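Local coordinates for small heat shock protein hsp20 family (Sulfolobus solfataricus, PDB 4RZK) that probably binds unfolding proteins during heat stress as a small heat shock protein, this piece being its alpha-crystallin domain, at residues E6-I20 / K50-A64. Residues are numbered along the deposited sequence; the frame is centred on the assembly and turned at random.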
ATOM      1  N   GLU A   6      14.858   4.490   2.557  1.00 52.00           N
ATOM      2  CA  GLU A   6      14.281   3.190   2.822  1.00 46.47           C
ATOM      3  C   GLU A   6      13.202   3.318   3.881  1.00 53.02           C
ATOM      4  O   GLU A   6      13.317   4.118   4.790  1.00 45.00           O
ATOM      5  CB  GLU A   6      15.366   2.238   3.292  1.00 50.15           C
ATOM      6  CG  GLU A   6      14.990   0.776   3.237  1.00 55.92           C
ATOM      7  CD  GLU A   6      16.181  -0.115   2.999  1.00 59.07           C
ATOM      8  OE1 GLU A   6      16.856  -0.462   3.974  1.00 61.16           O
ATOM      9  OE2 GLU A   6      16.440  -0.465   1.839  1.00 67.98           O
ATOM     10  N   ARG A   7      12.155   2.518   3.764  1.00 53.83           N
ATOM     11  CA  ARG A   7      11.018   2.615   4.662  1.00 50.94           C
ATOM     12  C   ARG A   7      10.707   1.272   5.270  1.00 47.72           C
ATOM     13  O   ARG A   7      10.989   0.255   4.685  1.00 49.58           O
ATOM     14  CB  ARG A   7       9.788   3.102   3.904  1.00 50.18           C
ATOM     15  CG  ARG A   7       9.785   4.575   3.572  1.00 43.25           C
ATOM     16  CD  ARG A   7       8.801   4.857   2.468  1.00 47.66           C
ATOM     17  NE  ARG A   7       7.445   4.536   2.872  1.00 46.66           N
ATOM     18  CZ  ARG A   7       6.387   4.716   2.104  1.00 44.66           C
ATOM     19  NH1 ARG A   7       6.534   5.223   0.904  1.00 46.01           N
ATOM     20  NH2 ARG A   7       5.193   4.395   2.539  1.00 40.75           N
ATOM     21  N   GLU A   8      10.088   1.272   6.432  1.00 47.83           N
ATOM     22  CA  GLU A   8       9.704   0.028   7.042  1.00 45.45           C
ATOM     23  C   GLU A   8       8.228  -0.159   6.819  1.00 48.53           C
ATOM     24  O   GLU A   8       7.428   0.645   7.240  1.00 43.81           O
ATOM     25  CB  GLU A   8      10.009   0.072   8.522  1.00 49.28           C
ATOM     26  CG  GLU A   8       9.504  -1.115   9.294  1.00 48.37           C
ATOM     27  CD  GLU A   8      10.062  -1.142  10.686  1.00 56.54           C
ATOM     28  OE1 GLU A   8       9.300  -0.976  11.645  1.00 59.94           O
ATOM     29  OE2 GLU A   8      11.274  -1.315  10.817  1.00 65.28           O
ATOM     30  N   PRO A   9       7.888  -1.241   6.146  1.00 52.21           N
ATOM     31  CA  PRO A   9       6.525  -1.517   5.719  1.00 48.59           C
ATOM     32  C   PRO A   9       5.608  -1.859   6.862  1.00 49.29           C
ATOM     33  O   PRO A   9       6.059  -2.395   7.851  1.00 53.85           O
ATOM     34  CB  PRO A   9       6.692  -2.736   4.816  1.00 43.53           C
ATOM     35  CG  PRO A   9       8.002  -3.320   5.174  1.00 42.99           C
ATOM     36  CD  PRO A   9       8.848  -2.158   5.528  1.00 49.80           C
ATOM     37  N   LEU A  10       4.330  -1.545   6.730  1.00 51.31           N
ATOM     38  CA  LEU A  10       3.380  -1.982   7.716  1.00 45.21           C
ATOM     39  C   LEU A  10       3.265  -3.477   7.573  1.00 50.45           C
ATOM     40  O   LEU A  10       3.046  -3.982   6.492  1.00 46.74           O
ATOM     41  CB  LEU A  10       2.025  -1.353   7.456  1.00 52.37           C
ATOM     42  CG  LEU A  10       1.900   0.164   7.439  1.00 59.42           C
ATOM     43  CD1 LEU A  10       0.447   0.535   7.256  1.00 56.50           C
ATOM     44  CD2 LEU A  10       2.432   0.783   8.715  1.00 53.58           C
ATOM     45  N   ALA A  11       3.400  -4.182   8.682  1.00 53.66           N
ATOM     46  CA  ALA A  11       3.371  -5.624   8.670  1.00 51.06           C
ATOM     47  C   ALA A  11       2.562  -6.149   9.829  1.00 55.24           C
ATOM     48  O   ALA A  11       2.656  -5.641  10.925  1.00 67.95           O
ATOM     49  CB  ALA A  11       4.782  -6.162   8.738  1.00 44.68           C
ATOM     50  N   ASP A  12       1.772  -7.178   9.590  1.00 55.99           N
ATOM     51  CA  ASP A  12       1.087  -7.842  10.670  1.00 61.06           C
ATOM     52  C   ASP A  12       1.363  -9.316  10.589  1.00 58.32           C
ATOM     53  O   ASP A  12       1.172  -9.917   9.557  1.00 60.33           O
ATOM     54  CB  ASP A  12      -0.406  -7.598  10.576  1.00 69.04           C
ATOM     55  CG  ASP A  12      -1.120  -7.935  11.849  1.00 75.93           C
ATOM     56  OD1 ASP A  12      -2.322  -8.235  11.786  1.00 83.08           O
ATOM     57  OD2 ASP A  12      -0.480  -7.901  12.912  1.00 76.23           O
ATOM     58  N   VAL A  13       1.792  -9.915  11.681  1.00 62.26           N
ATOM     59  CA  VAL A  13       2.011 -11.341  11.646  1.00 59.75           C
ATOM     60  C   VAL A  13       0.996 -12.063  12.510  1.00 60.36           C
ATOM     61  O   VAL A  13       0.798 -11.729  13.663  1.00 58.99           O
ATOM     62  CB  VAL A  13       3.438 -11.706  12.058  1.00 56.95           C
ATOM     63  CG1 VAL A  13       3.976 -10.703  13.050  1.00 56.70           C
ATOM     64  CG2 VAL A  13       3.479 -13.105  12.626  1.00 64.17           C
ATOM     65  N   ILE A  14       0.295 -13.004  11.907  1.00 63.97           N
ATOM     66  CA  ILE A  14      -0.713 -13.759  12.605  1.00 66.70           C
ATOM     67  C   ILE A  14      -0.444 -15.239  12.433  1.00 69.70           C
ATOM     68  O   ILE A  14      -0.228 -15.708  11.334  1.00 66.58           O
ATOM     69  CB  ILE A  14      -2.103 -13.438  12.056  1.00 63.92           C
ATOM     70  CG1 ILE A  14      -2.951 -12.750  13.119  1.00 77.56           C
ATOM     71  CG2 ILE A  14      -2.773 -14.704  11.573  1.00 72.81           C
ATOM     72  CD1 ILE A  14      -3.195 -13.589  14.354  1.00 77.90           C
ATOM     73  N   GLU A  15      -0.462 -15.979  13.528  1.00 77.14           N
ATOM     74  CA  GLU A  15      -0.225 -17.405  13.455  1.00 83.98           C
ATOM     75  C   GLU A  15      -1.471 -18.158  13.863  1.00 89.06           C
ATOM     76  O   GLU A  15      -2.035 -17.909  14.918  1.00 84.72           O
ATOM     77  CB  GLU A  15       0.937 -17.807  14.360  1.00 78.54           C
ATOM     78  CG  GLU A  15       0.513 -18.379  15.694  1.00 80.28           C
ATOM     79  CD  GLU A  15       1.441 -17.983  16.819  1.00 87.48           C
ATOM     80  OE1 GLU A  15       2.381 -18.737  17.112  1.00 88.93           O
ATOM     81  OE2 GLU A  15       1.231 -16.921  17.421  1.00 88.66           O
ATOM     82  N   LYS A  16      -1.907 -19.065  13.001  1.00 88.73           N
ATOM     83  CA  LYS A  16      -2.971 -19.989  13.336  1.00 92.01           C
ATOM     84  C   LYS A  16      -2.549 -21.412  13.019  1.00 92.44           C
ATOM     85  O   LYS A  16      -2.159 -21.719  11.901  1.00 90.79           O
ATOM     86  CB  LYS A  16      -4.253 -19.625  12.593  1.00 92.09           C
ATOM     87  CG  LYS A  16      -4.487 -20.405  11.317  1.00 91.33           C
ATOM     88  CD  LYS A  16      -5.904 -20.191  10.804  1.00101.81           C
ATOM     89  CE  LYS A  16      -5.919 -19.426   9.489  1.00 97.16           C
ATOM     90  NZ  LYS A  16      -6.856 -18.269   9.527  1.00 97.35           N
ATOM     91  N   GLY A  17      -2.638 -22.283  14.009  1.00 93.94           N
ATOM     92  CA  GLY A  17      -2.322 -23.678  13.809  1.00 90.85           C
ATOM     93  C   GLY A  17      -0.935 -23.928  13.280  1.00 89.49           C
ATOM     94  O   GLY A  17       0.041 -23.395  13.783  1.00 91.96           O
ATOM     95  N   ASP A  18      -0.863 -24.766  12.259  1.00 92.51           N
ATOM     96  CA  ASP A  18       0.388 -25.137  11.620  1.00 90.87           C
ATOM     97  C   ASP A  18       1.049 -23.939  10.967  1.00 84.85           C
ATOM     98  O   ASP A  18       2.260 -23.772  11.025  1.00 77.85           O
ATOM     99  CB  ASP A  18       0.093 -26.184  10.542  1.00 88.58           C
ATOM    100  CG  ASP A  18       1.152 -27.255  10.460  1.00 95.99           C
ATOM    101  OD1 ASP A  18       1.831 -27.492  11.477  1.00100.71           O
ATOM    102  OD2 ASP A  18       1.300 -27.863   9.379  1.00 93.31           O
ATOM    103  N   GLU A  19       0.231 -23.125  10.316  1.00 83.91           N
ATOM    104  CA  GLU A  19       0.699 -21.992   9.535  1.00 79.11           C
ATOM    105  C   GLU A  19       0.973 -20.735  10.338  1.00 79.09           C
ATOM    106  O   GLU A  19       0.362 -20.497  11.368  1.00 79.76           O
ATOM    107  CB  GLU A  19      -0.300 -21.680   8.427  1.00 77.03           C
ATOM    108  CG  GLU A  19      -0.400 -22.755   7.366  1.00 72.93           C
ATOM    109  CD  GLU A  19      -1.591 -22.566   6.453  1.00 77.32           C
ATOM    110  OE1 GLU A  19      -2.505 -21.804   6.808  1.00 75.08           O
ATOM    111  OE2 GLU A  19      -1.612 -23.185   5.374  1.00 80.16           O
ATOM    112  N   ILE A  20       1.904 -19.934   9.841  1.00 75.99           N
ATOM    113  CA  ILE A  20       2.055 -18.557  10.259  1.00 74.62           C
ATOM    114  C   ILE A  20       1.882 -17.703   9.018  1.00 68.49           C
ATOM    115  O   ILE A  20       2.507 -17.945   8.006  1.00 65.89           O
ATOM    116  CB  ILE A  20       3.443 -18.270  10.831  1.00 67.12           C
ATOM    117  CG1 ILE A  20       3.561 -18.795  12.251  1.00 65.77           C
ATOM    118  CG2 ILE A  20       3.697 -16.778  10.844  1.00 64.51           C
ATOM    119  CD1 ILE A  20       4.814 -18.332  12.949  1.00 67.45           C
ATOM    120  N   LYS A  50      12.018  -3.285  -3.730  1.00 51.57           N
ATOM    121  CA  LYS A  50      12.683  -2.169  -4.395  1.00 59.68           C
ATOM    122  C   LYS A  50      12.004  -1.673  -5.665  1.00 59.42           C
ATOM    123  O   LYS A  50      11.631  -2.443  -6.524  1.00 65.25           O
ATOM    124  CB  LYS A  50      14.126  -2.537  -4.718  1.00 59.72           C
ATOM    125  CG  LYS A  50      15.157  -1.690  -4.008  1.00 60.92           C
ATOM    126  CD  LYS A  50      16.263  -2.562  -3.451  1.00 63.31           C
ATOM    127  CE  LYS A  50      16.581  -2.191  -2.019  1.00 70.68           C
ATOM    128  NZ  LYS A  50      17.387  -0.944  -1.957  1.00 75.12           N
ATOM    129  N   SER A  51      11.873  -0.369  -5.783  1.00 53.69           N
ATOM    130  CA  SER A  51      11.343   0.243  -6.981  1.00 61.22           C
ATOM    131  C   SER A  51      11.921   1.637  -6.980  1.00 62.05           C
ATOM    132  O   SER A  51      12.432   2.070  -5.970  1.00 62.98           O
ATOM    133  CB  SER A  51       9.822   0.253  -6.959  1.00 56.90           C
ATOM    134  OG  SER A  51       9.324   1.558  -6.825  1.00 58.27           O
ATOM    135  N   GLU A  52      11.897   2.336  -8.102  1.00 56.25           N
ATOM    136  CA  GLU A  52      12.587   3.609  -8.142  1.00 63.33           C
ATOM    137  C   GLU A  52      12.024   4.612  -7.165  1.00 66.49           C
ATOM    138  O   GLU A  52      12.752   5.274  -6.449  1.00 69.41           O
ATOM    139  CB  GLU A  52      12.453   4.211  -9.530  1.00 68.61           C
ATOM    140  CG  GLU A  52      13.514   3.776 -10.513  1.00 73.89           C
ATOM    141  CD  GLU A  52      13.515   4.639 -11.744  1.00 74.72           C
ATOM    142  OE1 GLU A  52      14.089   5.739 -11.686  1.00 81.42           O
ATOM    143  OE2 GLU A  52      12.935   4.224 -12.759  1.00 77.61           O
ATOM    144  N   ASP A  53      10.715   4.737  -7.148  1.00 62.23           N
ATOM    145  CA  ASP A  53      10.069   5.641  -6.225  1.00 62.95           C
ATOM    146  C   ASP A  53      10.132   5.234  -4.764  1.00 61.00           C
ATOM    147  O   ASP A  53      10.342   6.069  -3.904  1.00 64.34           O
ATOM    148  CB  ASP A  53       8.649   5.919  -6.676  1.00 67.91           C
ATOM    149  CG  ASP A  53       8.603   6.535  -8.046  1.00 74.76           C
ATOM    150  OD1 ASP A  53       8.990   7.705  -8.177  1.00 75.60           O
ATOM    151  OD2 ASP A  53       8.196   5.845  -8.995  1.00 80.64           O
ATOM    152  N   ARG A  54       9.948   3.952  -4.488  1.00 57.24           N
ATOM    153  CA  ARG A  54       9.839   3.468  -3.121  1.00 57.10           C
ATOM    154  C   ARG A  54      10.683   2.241  -2.823  1.00 56.33           C
ATOM    155  O   ARG A  54      10.721   1.320  -3.610  1.00 55.17           O
ATOM    156  CB  ARG A  54       8.375   3.206  -2.791  1.00 52.37           C
ATOM    157  CG  ARG A  54       7.660   4.442  -2.296  1.00 56.04           C
ATOM    158  CD  ARG A  54       6.165   4.333  -2.432  1.00 56.33           C
ATOM    159  NE  ARG A  54       5.702   4.891  -3.686  1.00 61.61           N
ATOM    160  CZ  ARG A  54       5.046   6.030  -3.787  1.00 59.96           C
ATOM    161  NH1 ARG A  54       4.660   6.472  -4.964  1.00 56.50           N
ATOM    162  NH2 ARG A  54       4.782   6.728  -2.705  1.00 65.01           N
ATOM    163  N   GLN A  55      11.364   2.237  -1.686  1.00 48.19           N
ATOM    164  CA  GLN A  55      12.121   1.068  -1.270  1.00 52.33           C
ATOM    165  C   GLN A  55      11.823   0.639   0.173  1.00 50.98           C
ATOM    166  O   GLN A  55      11.777   1.470   1.050  1.00 50.63           O
ATOM    167  CB  GLN A  55      13.619   1.281  -1.518  1.00 52.81           C
ATOM    168  CG  GLN A  55      14.158   2.672  -1.218  1.00 56.35           C
ATOM    169  CD  GLN A  55      13.875   3.680  -2.304  1.00 55.64           C
ATOM    170  OE1 GLN A  55      14.126   3.437  -3.469  1.00 55.93           O
ATOM    171  NE2 GLN A  55      13.350   4.821  -1.916  1.00 59.21           N
ATOM    172  N   TYR A  56      11.601  -0.650   0.400  1.00 47.01           N
ATOM    173  CA  TYR A  56      11.262  -1.142   1.728  1.00 45.71           C
ATOM    174  C   TYR A  56      12.163  -2.271   2.173  1.00 45.65           C
ATOM    175  O   TYR A  56      12.570  -3.084   1.376  1.00 46.13           O
ATOM    176  CB  TYR A  56       9.833  -1.666   1.787  1.00 45.21           C
ATOM    177  CG  TYR A  56       8.761  -0.817   1.164  1.00 47.40           C
ATOM    178  CD1 TYR A  56       7.887  -0.103   1.947  1.00 47.35           C
ATOM    179  CD2 TYR A  56       8.589  -0.775  -0.198  1.00 46.60           C
ATOM    180  CE1 TYR A  56       6.891   0.658   1.387  1.00 45.84           C
ATOM    181  CE2 TYR A  56       7.595  -0.020  -0.762  1.00 47.84           C
ATOM    182  CZ  TYR A  56       6.752   0.695   0.039  1.00 45.87           C
ATOM    183  OH  TYR A  56       5.754   1.448  -0.514  1.00 48.74           O
ATOM    184  N   TYR A  57      12.463  -2.299   3.462  1.00 47.90           N
ATOM    185  CA  TYR A  57      13.087  -3.439   4.101  1.00 49.09           C
ATOM    186  C   TYR A  57      12.426  -3.680   5.439  1.00 46.11           C
ATOM    187  O   TYR A  57      12.217  -2.755   6.191  1.00 46.91           O
ATOM    188  CB  TYR A  57      14.581  -3.198   4.275  1.00 53.65           C
ATOM    189  CG  TYR A  57      15.317  -4.258   5.043  1.00 56.66           C
ATOM    190  CD1 TYR A  57      15.990  -5.273   4.393  1.00 59.12           C
ATOM    191  CD2 TYR A  57      15.362  -4.232   6.417  1.00 59.49           C
ATOM    192  CE1 TYR A  57      16.674  -6.240   5.098  1.00 55.88           C
ATOM    193  CE2 TYR A  57      16.038  -5.195   7.123  1.00 62.28           C
ATOM    194  CZ  TYR A  57      16.690  -6.192   6.458  1.00 60.69           C
ATOM    195  OH  TYR A  57      17.356  -7.139   7.174  1.00 62.46           O
ATOM    196  N   LYS A  58      12.095  -4.925   5.737  1.00 53.91           N
ATOM    197  CA  LYS A  58      11.572  -5.267   7.046  1.00 53.55           C
ATOM    198  C   LYS A  58      12.114  -6.595   7.516  1.00 57.85           C
ATOM    199  O   LYS A  58      12.328  -7.489   6.728  1.00 56.95           O
ATOM    200  CB  LYS A  58      10.053  -5.324   7.023  1.00 52.59           C
ATOM    201  CG  LYS A  58       9.435  -5.785   8.323  1.00 51.30           C
ATOM    202  CD  LYS A  58       9.253  -4.634   9.284  1.00 52.97           C
ATOM    203  CE  LYS A  58       8.019  -4.816  10.139  1.00 50.60           C
ATOM    204  NZ  LYS A  58       8.190  -4.209  11.477  1.00 58.53           N
ATOM    205  N   GLU A  59      12.332  -6.724   8.812  1.00 58.35           N
ATOM    206  CA  GLU A  59      12.692  -8.006   9.368  1.00 59.27           C
ATOM    207  C   GLU A  59      11.791  -8.318  10.538  1.00 62.18           C
ATOM    208  O   GLU A  59      11.526  -7.468  11.368  1.00 62.19           O
ATOM    209  CB  GLU A  59      14.171  -8.066   9.718  1.00 57.40           C
ATOM    210  CG  GLU A  59      14.532  -7.771  11.153  1.00 65.29           C
ATOM    211  CD  GLU A  59      16.029  -7.709  11.340  1.00 76.55           C
ATOM    212  OE1 GLU A  59      16.481  -7.417  12.458  1.00 80.88           O
ATOM    213  OE2 GLU A  59      16.750  -7.948  10.356  1.00 67.04           O
ATOM    214  N   ILE A  60      11.286  -9.539  10.566  1.00 61.26           N
ATOM    215  CA  ILE A  60      10.314  -9.937  11.554  1.00 63.69           C
ATOM    216  C   ILE A  60      10.800 -11.107  12.357  1.00 65.88           C
ATOM    217  O   ILE A  60      11.267 -12.083  11.802  1.00 67.07           O
ATOM    218  CB  ILE A  60       9.020 -10.398  10.895  1.00 61.47           C
ATOM    219  CG1 ILE A  60       8.242  -9.210  10.346  1.00 54.79           C
ATOM    220  CG2 ILE A  60       8.190 -11.171  11.893  1.00 54.47           C
ATOM    221  CD1 ILE A  60       8.157  -9.201   8.843  1.00 52.03           C
ATOM    222  N   ASP A  61      10.659 -11.018  13.668  1.00 65.40           N
ATOM    223  CA  ASP A  61      10.979 -12.134  14.519  1.00 67.16           C
ATOM    224  C   ASP A  61       9.712 -12.932  14.656  1.00 67.72           C
ATOM    225  O   ASP A  61       8.720 -12.445  15.154  1.00 66.41           O
ATOM    226  CB  ASP A  61      11.425 -11.643  15.888  1.00 67.98           C
ATOM    227  CG  ASP A  61      12.571 -10.668  15.806  1.00 78.83           C
ATOM    228  OD1 ASP A  61      13.719 -11.107  15.628  1.00 80.25           O
ATOM    229  OD2 ASP A  61      12.327  -9.455  15.921  1.00 80.62           O
ATOM    230  N   LEU A  62       9.757 -14.169  14.204  1.00 65.52           N
ATOM    231  CA  LEU A  62       8.607 -15.046  14.222  1.00 66.97           C
ATOM    232  C   LEU A  62       8.342 -15.673  15.577  1.00 72.58           C
ATOM    233  O   LEU A  62       9.256 -15.916  16.341  1.00 74.13           O
ATOM    234  CB  LEU A  62       8.767 -16.112  13.153  1.00 73.73           C
ATOM    235  CG  LEU A  62       8.924 -15.545  11.749  1.00 67.13           C
ATOM    236  CD1 LEU A  62       9.507 -16.578  10.810  1.00 67.07           C
ATOM    237  CD2 LEU A  62       7.590 -15.047  11.235  1.00 60.75           C
ATOM    238  N   PRO A  63       7.078 -15.945  15.858  1.00 71.98           N
ATOM    239  CA  PRO A  63       6.674 -16.606  17.096  1.00 79.01           C
ATOM    240  C   PRO A  63       7.241 -18.010  17.196  1.00 79.92           C
ATOM    241  O   PRO A  63       7.530 -18.455  18.290  1.00 87.85           O
ATOM    242  CB  PRO A  63       5.150 -16.641  17.006  1.00 78.45           C
ATOM    243  CG  PRO A  63       4.790 -16.018  15.701  1.00 74.00           C
ATOM    244  CD  PRO A  63       5.962 -15.210  15.266  1.00 68.73           C
ATOM    245  N   ALA A  64       7.408 -18.687  16.070  1.00 81.49           N
ATOM    246  CA  ALA A  64       7.969 -20.029  16.078  1.00 84.34           C
ATOM    247  C   ALA A  64       8.898 -20.261  14.906  1.00 86.89           C
ATOM    248  O   ALA A  64       8.767 -19.627  13.876  1.00 85.13           O
ATOM    249  CB  ALA A  64       6.861 -21.060  16.070  1.00 82.85           C
TER
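The carbonyl oxygen of Gln55 accepts the backbone N-H of Arg7, with Arg7 N 2.9 Å from Gln55 O and the donor lying in the carbonyl plane. Two residues on, Tyr57 N returns a bond to Arg7 O at 3.2 Å, so Arg7 pairs in parallel with Tyr56 of strand 55-61 within the alpha-crystallin domain, an immunoglobulin-like beta sandwich. Past Pro9 the first chain leaves this partner and pairs instead with strand 19-25, bridging the two layers; a proline suits the switch, since it has no N-H to offer the old neighbour. Its ring packs on the aliphatic start of Lys58, Pro9 CG lying 3.4 Å from Lys58 CB. Lysine fits here because its long chain, bent at chi2 (86°), passes between Glu8 and Ala11: Lys58 CE meets the Ala11 methyl, while Lys58 NZ forms a salt bridge with Glu8 OE1 at 3.4 Å, weak as a hydrogen bond. An alanine in place of Lys58 would keep the CB contact with the proline but would probably leave the Glu8 carboxylate without this positive mate and the Ala11 methyl less covered. On the side of the strand pair that carries Arg7 and Tyr56, these two side chains run alongside each other, and Tyr56 CE1 sits 4.1 Å above the centre of the Arg7 guanidinium, with the planes 50° apart. The buried phenol is satisfied by Pro27 O, whereas Arg7 and the adjacent Arg54 both reach Glu25 of the second subunit, whose carboxylate probably offsets their like charges. At the far end the interlayer packing is largely apolar: Val13 CG2 faces the rigid ring of Pro63, and Ile20, its side chain extended at chi2 (-170°), brings CD1 to 3.6 Å from Pro63 CG.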